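Local coordinates for vacuolar protein-sorting-associated protein 25 (Homo sapiens, PDB 3HTU) that forms part of ESCRT-II, a complex required for sorting endosomal cargo into multivesicular bodies for lysosomal degradation, and is represented here by its C-terminal winged-helix domain, at residues E62-E66 and G75-F79. Numbering follows the deposited sequence.
Sequences EHKAE and GVKFF
E66 and K77 face each other as an antiparallel hydrogen-bonded pair, with E66 N to K77 O at 2.8 Å and K77 N to E66 O at 2.9 Å. A65 and F78 form the adjoining non-hydrogen-bonded pair. One step on, F79 N, at the C-terminal residue, bonds K64 O at 3.0 Å. A65 CB packs on V76 CG2 at 4.0 Å, and that methyl also lies over one face of the F78 ring, toward its rim. On the other side of the sheet, F79 has CG anti to its carbonyl carbon (chi1 -57°), which swings the ring across to the opposite strand. Its edge meets backbone and side chain there: CE1 is 3.4 Å from E66 N and 3.5 Å from E66 CB, and A65 N also lies at the edge, in the plane of the ring. Were F79 cut back to an alanine, E66 CB and the backbone of A65 would probably lose this cover and a gap would open beside them. The extended side chains of E66 and K77 both carry their polar ends to a chain of another protein, E66 by hydrogen bonds and K77 by a salt bridge. This hairpin is the wing of the winged-helix domain: V76 makes backbone hydrogen bonds with F28 of strand 27-28, while A65, V76 and F78 pack against helix 49-61, and F78 also meets helices 7-19 and 30-35.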
loop_
_atom_site.group_PDB
_atom_site.type_symbol
_atom_site.label_atom_id
_atom_site.label_comp_id
_atom_site.label_asym_id
_atom_site.label_seq_id
_atom_site.Cartn_x
_atom_site.Cartn_y
_atom_site.Cartn_z
ATOM N N GLU A 62 6.196 11.550 -11.337
ATOM C CA GLU A 62 6.474 10.934 -12.641
ATOM C C GLU A 62 5.219 10.330 -13.276
ATOM O O GLU A 62 5.323 9.622 -14.278
ATOM C CB GLU A 62 7.506 9.808 -12.494
ATOM C CG GLU A 62 8.864 10.216 -11.985
ATOM C CD GLU A 62 9.681 9.018 -11.555
ATOM O OE1 GLU A 62 10.734 9.213 -10.908
ATOM O OE2 GLU A 62 9.266 7.874 -11.854
ATOM N N HIS A 63 4.047 10.603 -12.690
ATOM C CA HIS A 63 2.727 10.158 -13.206
ATOM C C HIS A 63 2.498 8.650 -13.081
ATOM O O HIS A 63 1.552 8.099 -13.652
ATOM C CB HIS A 63 2.466 10.631 -14.659
ATOM C CG HIS A 63 3.028 11.984 -14.958
ATOM N ND1 HIS A 63 2.433 13.151 -14.523
ATOM C CD2 HIS A 63 4.150 12.356 -15.621
ATOM C CE1 HIS A 63 3.160 14.182 -14.917
ATOM N NE2 HIS A 63 4.208 13.727 -15.584
ATOM N N LYS A 64 3.362 7.993 -12.313
ATOM C CA LYS A 64 3.289 6.548 -12.119
ATOM C C LYS A 64 2.340 6.129 -11.008
ATOM O O LYS A 64 2.092 4.944 -10.813
ATOM C CB LYS A 64 4.686 5.983 -11.845
ATOM C CG LYS A 64 5.653 6.187 -13.014
ATOM C CD LYS A 64 6.924 5.376 -12.829
ATOM C CE LYS A 64 7.902 5.671 -13.941
ATOM N NZ LYS A 64 9.031 4.693 -13.996
ATOM N N ALA A 65 1.783 7.099 -10.306
ATOM C CA ALA A 65 0.972 6.840 -9.117
ATOM C C ALA A 65 0.120 8.044 -8.802
ATOM O O ALA A 65 0.502 9.169 -9.096
ATOM C CB ALA A 65 1.871 6.514 -7.911
ATOM N N GLU A 66 -1.055 7.797 -8.234
ATOM C CA GLU A 66 -1.848 8.856 -7.643
ATOM C C GLU A 66 -2.218 8.421 -6.224
ATOM O O GLU A 66 -2.818 7.366 -6.022
ATOM C CB GLU A 66 -3.108 9.146 -8.456
ATOM C CG GLU A 66 -3.854 10.377 -7.962
ATOM C CD GLU A 66 -5.086 10.719 -8.805
ATOM O OE1 GLU A 66 -5.090 10.442 -10.032
ATOM O OE2 GLU A 66 -6.056 11.259 -8.229
ATOM N N GLY A 75 -4.788 5.199 0.329
ATOM C CA GLY A 75 -4.002 4.301 -0.485
ATOM C C GLY A 75 -3.465 4.955 -1.725
ATOM O O GLY A 75 -3.269 6.166 -1.757
ATOM N N VAL A 76 -3.222 4.141 -2.745
ATOM C CA VAL A 76 -2.490 4.591 -3.902
ATOM C C VAL A 76 -2.959 3.797 -5.130
ATOM O O VAL A 76 -3.276 2.599 -5.036
ATOM C CB VAL A 76 -0.950 4.548 -3.648
ATOM C CG1 VAL A 76 -0.471 3.132 -3.341
ATOM C CG2 VAL A 76 -0.156 5.134 -4.814
ATOM N N LYS A 77 -3.071 4.488 -6.268
ATOM C CA LYS A 77 -3.273 3.792 -7.546
ATOM C C LYS A 77 -2.034 3.945 -8.388
ATOM O O LYS A 77 -1.496 5.034 -8.517
ATOM C CB LYS A 77 -4.502 4.327 -8.289
ATOM C CG LYS A 77 -4.795 3.644 -9.649
ATOM C CD LYS A 77 -6.203 4.025 -10.129
ATOM C CE LYS A 77 -6.538 3.478 -11.527
ATOM N NZ LYS A 77 -7.902 3.947 -11.965
ATOM N N PHE A 78 -1.589 2.844 -8.982
ATOM C CA PHE A 78 -0.435 2.856 -9.880
ATOM C C PHE A 78 -0.890 2.838 -11.327
ATOM O O PHE A 78 -1.924 2.271 -11.656
ATOM C CB PHE A 78 0.482 1.673 -9.606
ATOM C CG PHE A 78 1.081 1.679 -8.222
ATOM C CD1 PHE A 78 0.449 1.001 -7.173
ATOM C CD2 PHE A 78 2.260 2.377 -7.963
ATOM C CE1 PHE A 78 0.997 1.016 -5.887
ATOM C CE2 PHE A 78 2.813 2.400 -6.675
ATOM C CZ PHE A 78 2.181 1.722 -5.648
ATOM N N PHE A 79 -0.107 3.494 -12.165
ATOM C CA PHE A 79 -0.400 3.643 -13.593
ATOM C C PHE A 79 0.794 3.128 -14.378
ATOM O O PHE A 79 0.735 2.824 -15.549
ATOM C CB PHE A 79 -0.682 5.116 -13.932
ATOM C CG PHE A 79 -1.796 5.701 -13.130
ATOM C CD1 PHE A 79 -1.516 6.471 -11.995
ATOM C CD2 PHE A 79 -3.124 5.460 -13.470
ATOM C CE1 PHE A 79 -2.544 7.020 -11.223
ATOM C CE2 PHE A 79 -4.159 5.997 -12.692
ATOM C CZ PHE A 79 -3.854 6.772 -11.552
ATOM O OXT PHE A 79 1.883 2.972 -13.852
#